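Protein (glyceraldehyde 3-phosphate dehydrogenase) (Sulfolobus solfataricus, PDB 1B7G) catalyses the phosphorylating oxidation of D-glyceraldehyde 3-phosphate in glycolysis, using NADP in marked preference to NAD, and works as a homotetramer. Local coordinates at the interface of chains A and B. Sequence-based numbering; all coordinates share one arbitrary frame. Chains: chain A/B, Protein (glyceraldehyde 3-phosphate dehydrogenase).

Contact 1: the interface of chains A and B. Residues chain A 14-15, 18, 39, 42, 272; chain B 263, 266-267, 269.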
loop_
_atom_site.group_PDB
_atom_site.type_symbol
_atom_site.label_atom_id
_atom_site.label_comp_id
_atom_site.label_asym_id
_atom_site.label_seq_id
_atom_site.Cartn_x
_atom_site.Cartn_y
_atom_site.Cartn_z
ATOM N N LYS A 14 -12.554 9.664 -1.788
ATOM C CA LYS A 14 -12.466 8.461 -2.627
ATOM C C LYS A 14 -12.880 7.237 -1.826
ATOM O O LYS A 14 -13.530 6.315 -2.353
ATOM C CB LYS A 14 -11.112 8.347 -3.295
ATOM C CG LYS A 14 -9.929 7.838 -2.462
ATOM C CD LYS A 14 -8.648 8.055 -3.289
ATOM C CE LYS A 14 -7.395 7.980 -2.449
ATOM N NZ LYS A 14 -6.168 8.008 -3.305
ATOM N N ARG A 15 -12.488 7.113 -0.558
ATOM C CA ARG A 15 -12.854 5.968 0.252
ATOM C C ARG A 15 -14.316 6.086 0.731
ATOM O O ARG A 15 -14.963 5.035 0.854
ATOM C CB ARG A 15 -11.934 5.812 1.467
ATOM C CG ARG A 15 -10.467 5.677 1.096
ATOM C CD ARG A 15 -9.587 6.064 2.318
ATOM N NE ARG A 15 -8.341 5.232 2.158
ATOM C CZ ARG A 15 -7.287 5.693 1.492
ATOM N NH1 ARG A 15 -7.329 6.912 0.958
ATOM N NH2 ARG A 15 -6.183 4.977 1.392
ATOM N N ASP A 18 -16.274 4.757 -2.301
ATOM C CA ASP A 18 -16.219 3.323 -2.382
ATOM C C ASP A 18 -17.059 2.615 -1.312
ATOM O O ASP A 18 -17.708 1.604 -1.634
ATOM C CB ASP A 18 -14.799 2.786 -2.362
ATOM C CG ASP A 18 -14.051 2.951 -3.663
ATOM O OD1 ASP A 18 -14.615 3.429 -4.672
ATOM O OD2 ASP A 18 -12.858 2.593 -3.680
ATOM N N GLU A 39 -6.446 10.876 -9.518
ATOM C CA GLU A 39 -7.587 10.414 -8.760
ATOM C C GLU A 39 -8.875 10.615 -9.570
ATOM O O GLU A 39 -9.607 9.634 -9.670
ATOM C CB GLU A 39 -7.738 11.058 -7.381
ATOM C CG GLU A 39 -6.855 10.356 -6.326
ATOM C CD GLU A 39 -6.442 11.318 -5.217
ATOM O OE1 GLU A 39 -6.212 12.515 -5.499
ATOM O OE2 GLU A 39 -6.359 10.890 -4.047
ATOM N N ILE A 42 -8.924 8.024 -12.531
ATOM C CA ILE A 42 -9.285 6.707 -12.023
ATOM C C ILE A 42 -10.735 6.596 -11.613
ATOM O O ILE A 42 -11.350 5.541 -11.888
ATOM C CB ILE A 42 -8.309 6.243 -10.926
ATOM C CG1 ILE A 42 -6.914 6.193 -11.519
ATOM C CG2 ILE A 42 -8.764 4.878 -10.382
ATOM C CD1 ILE A 42 -5.793 5.743 -10.615
ATOM N N ARG A 272 -6.735 -0.888 -0.503
ATOM C CA ARG A 272 -5.858 0.258 -0.320
ATOM C C ARG A 272 -4.939 0.096 0.884
ATOM O O ARG A 272 -4.305 1.066 1.324
ATOM C CB ARG A 272 -6.577 1.605 -0.189
ATOM C CG ARG A 272 -7.584 1.992 -1.238
ATOM C CD ARG A 272 -7.838 3.470 -1.343
ATOM N NE ARG A 272 -8.534 3.889 -2.548
ATOM C CZ ARG A 272 -9.824 3.708 -2.817
ATOM N NH1 ARG A 272 -10.592 3.075 -1.948
ATOM N NH2 ARG A 272 -10.365 4.189 -3.944
ATOM N N GLU B 263 0.394 5.586 -5.112
ATOM C CA GLU B 263 -0.997 5.930 -4.860
ATOM C C GLU B 263 -1.852 5.465 -6.062
ATOM O O GLU B 263 -2.951 4.977 -5.865
ATOM C CB GLU B 263 -1.247 7.409 -4.661
ATOM C CG GLU B 263 -2.583 7.804 -4.078
ATOM C CD GLU B 263 -2.771 7.386 -2.616
ATOM O OE1 GLU B 263 -1.825 6.926 -1.952
ATOM O OE2 GLU B 263 -3.914 7.535 -2.145
ATOM N N ARG B 266 -2.581 1.929 -5.622
ATOM C CA ARG B 266 -3.505 1.629 -4.539
ATOM C C ARG B 266 -4.952 1.809 -5.011
ATOM O O ARG B 266 -5.809 0.967 -4.777
ATOM C CB ARG B 266 -3.281 2.536 -3.317
ATOM C CG ARG B 266 -2.021 2.137 -2.527
ATOM C CD ARG B 266 -1.746 3.268 -1.490
ATOM N NE ARG B 266 -2.508 3.013 -0.262
ATOM C CZ ARG B 266 -2.741 3.925 0.680
ATOM N NH1 ARG B 266 -2.306 5.183 0.542
ATOM N NH2 ARG B 266 -3.419 3.586 1.773
ATOM N N ASP B 267 -5.162 2.864 -5.779
ATOM C CA ASP B 267 -6.454 3.224 -6.330
ATOM C C ASP B 267 -6.874 2.329 -7.501
ATOM O O ASP B 267 -8.071 2.044 -7.655
ATOM C CB ASP B 267 -6.396 4.689 -6.769
ATOM C CG ASP B 267 -6.459 5.602 -5.521
ATOM O OD1 ASP B 267 -6.538 5.042 -4.411
ATOM O OD2 ASP B 267 -6.404 6.822 -5.690
ATOM N N LYS B 269 -6.176 -0.656 -7.372
ATOM C CA LYS B 269 -6.335 -1.850 -6.587
ATOM C C LYS B 269 -5.423 -2.963 -7.045
ATOM O O LYS B 269 -5.819 -4.136 -7.203
ATOM C CB LYS B 269 -7.785 -2.341 -6.492
ATOM C CG LYS B 269 -8.844 -1.399 -6.071
ATOM C CD LYS B 269 -8.635 -0.548 -4.848
ATOM C CE LYS B 269 -9.646 0.584 -4.746
ATOM N NZ LYS B 269 -11.038 0.133 -4.388
HETATM O O HOH W 1 -4.952 8.196 0.196
HETATM O O HOH W 2 -6.169 -1.218 -3.227
#
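A:Lys14 reaches across the boundary between two subunits of the homotetramer into a ring of carboxylates, the start of a salt-bridge network that probably stabilises their pairing. A:Lys14 NZ forms a salt bridge with B:Glu263 OE2 at 2.6 Å, on the anti lone pair. A second joins A:Lys14 NZ to B:Asp267 OD2 at 2.7 Å, on the syn lone pair, while A:Glu39 OE2 of its own chain adds a third. The ammonium therefore gathers acids from both subunits and probably offsets the mutual repulsion of A:Glu39 and B:Glu263. With chi1 at 78° the side chain leaves between its backbone N and carbonyl carbon, then runs out fully extended to B:Asp267, which it crosses at about a right angle.

The other oxygen of that aspartate is taken by A:Arg272, whose NE meets B:Asp267 OD1 at 3.0 Å in a nearly straight bond that arrives from above the carboxylate plane. The far end of the same guanidinium holds A:Asp18 OD2 through both NH1 and NH2. B:Lys269 bends at chi2 and chi4 so that its CE lies over the centre of one guanidinium face, 3.7 Å from A:Arg272 CZ; A:Lys14 CG lies on the opposite face, toward the rim. B:Lys269 NZ bonds to A:Asp18 OD2 at 3.1 Å. That carboxylate oxygen thus accepts from two cationic side chains, one from each subunit.

NE and NH2 of B:Arg266 both donate to the main-chain A:Arg272 O, which lies in the guanidinium plane; the bond from B:Arg266 NH2 to A:Arg272 O is 2.7 Å long and nearly along the C=O axis. In the second shell, B:Glu263 OE1 takes NH1 of B:Arg266 and steadies its guanidinium, and one water joins A:Arg15 NH1 to B:Glu263 OE2.

Helices 11-21 and 38-45 and the 3-10 turn 271-273 of chain A here face the C-terminal end of helix 258-267 of chain B, with B:Lys269 just beyond it. Helix 11-21 follows the glycine-rich turn of the nucleotide-binding Rossmann fold.

Contact 2: the interface of chains A and B. Residues chain A 171, 217; chain B 171, 217, 262.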
loop_
_atom_site.group_PDB
_atom_site.type_symbol
_atom_site.label_atom_id
_atom_site.label_comp_id
_atom_site.label_asym_id
_atom_site.label_seq_id
_atom_site.Cartn_x
_atom_site.Cartn_y
_atom_site.Cartn_z
ATOM N N GLN A 171 1.196 9.633 2.486
ATOM C CA GLN A 171 2.204 9.122 1.603
ATOM C C GLN A 171 2.146 9.675 0.180
ATOM O O GLN A 171 3.226 9.920 -0.399
ATOM C CB GLN A 171 2.132 7.590 1.548
ATOM C CG GLN A 171 3.239 7.053 0.622
ATOM C CD GLN A 171 3.360 5.547 0.776
ATOM O OE1 GLN A 171 3.980 5.060 1.724
ATOM N NE2 GLN A 171 2.698 4.846 -0.146
ATOM N N LEU A 217 2.779 7.078 7.578
ATOM C CA LEU A 217 1.851 5.958 7.620
ATOM C C LEU A 217 0.679 6.082 8.564
ATOM O O LEU A 217 -0.451 5.802 8.170
ATOM C CB LEU A 217 2.658 4.689 7.911
ATOM C CG LEU A 217 3.851 4.457 6.953
ATOM C CD1 LEU A 217 4.472 3.087 7.188
ATOM C CD2 LEU A 217 3.376 4.569 5.497
ATOM N N GLN B 171 9.587 -0.575 2.764
ATOM C CA GLN B 171 8.719 0.092 3.730
ATOM C C GLN B 171 8.527 -0.695 5.006
ATOM O O GLN B 171 8.560 -0.114 6.105
ATOM C CB GLN B 171 7.380 0.337 3.056
ATOM C CG GLN B 171 6.421 1.291 3.756
ATOM C CD GLN B 171 5.667 2.025 2.642
ATOM O OE1 GLN B 171 5.582 1.450 1.534
ATOM N NE2 GLN B 171 5.166 3.213 2.846
ATOM N N LEU B 217 10.101 3.543 -1.296
ATOM C CA LEU B 217 9.081 3.091 -2.262
ATOM C C LEU B 217 9.610 2.483 -3.534
ATOM O O LEU B 217 9.305 1.307 -3.848
ATOM C CB LEU B 217 8.171 4.306 -2.503
ATOM C CG LEU B 217 7.457 4.830 -1.252
ATOM C CD1 LEU B 217 6.482 5.946 -1.608
ATOM C CD2 LEU B 217 6.710 3.722 -0.510
ATOM N N VAL B 262 2.746 4.960 -6.437
ATOM C CA VAL B 262 2.285 4.035 -5.424
ATOM C C VAL B 262 0.797 4.315 -5.146
ATOM O O VAL B 262 0.042 3.338 -5.119
ATOM C CB VAL B 262 3.037 4.064 -4.092
ATOM C CG1 VAL B 262 2.332 3.209 -2.989
ATOM C CG2 VAL B 262 4.430 3.491 -4.243
#
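The amide oxygen A:Gln171 OE1 accepts a hydrogen bond from B:Gln171 NE2 at 2.5 Å, a short link between the same residue of the two subunits. The contact is a pairing of glutamine amides flanked by aliphatic side chains at a subunit interface of the homotetramer, and it may add to the stability of the assembly. The donor lies in the carbonyl plane of the acceptor, with a C=O...N angle of 153°, and the oxygen in turn lies in the amide plane of B:Gln171. The two amides approach from opposite directions and are nearly coplanar, their planes 29° apart.

This pairing cannot obey the two-fold exactly, since one glutamine gives its NH2 and the other its oxygen. The two side chains differ accordingly. Both start with CG opposite the main-chain nitrogen, but A:Gln171 continues extended with its amide turned to a chi3 of -80°, whereas B:Gln171 bends at chi2. The oxygens are thereby kept apart, A:Gln171 OE1 lying 4.0 Å from B:Gln171 OE1.

Leucines flank the pair from both subunits. B:Leu217 meets A:Gln171 from the opposite direction, B:Leu217 CD1 lying 3.9 Å from A:Gln171 CD and CD2 beside the amide oxygen. On the other side of the boundary, A:Leu217 CD2 comes within 3.5 Å of B:Gln171 NE2. These methyl groups probably limit the turning of the amides and shield part of the bond from water. Replacing A:Gln171 with an alanine would probably leave the NH2 of B:Gln171 without its acceptor and open a gap beside B:Leu217.

Both glutamines and both leucines sit in loops, the leucines just ahead of strand 219-227. B:Val262, by contrast, comes from helix 258-267 and crosses the A:Gln171 side chain at about a right angle. The CG1 methyl of B:Val262 lies 3.3 Å from A:Gln171 NE2.

About 14 Å separates the centres of contact 1 and contact 2, and helix 258-267 of chain B runs through both: B:Val262 serves contact 2, while B:Glu263, B:Arg266 and B:Asp267 serve contact 1. Charged groups dominate the first site, whereas the second pairs amides among aliphatic side chains. Contact 1 recurs with the chains exchanged; contact 2 brings together Gln171 and Leu217 of both chains, with B:Val262 alongside. Together they tie two subunits of the homotetramer. The centre of contact 1 is about 16 Å from the nucleophile A:Cys139, that of contact 2 about 17 Å from B:Cys139, so any influence on catalysis would probably be indirect.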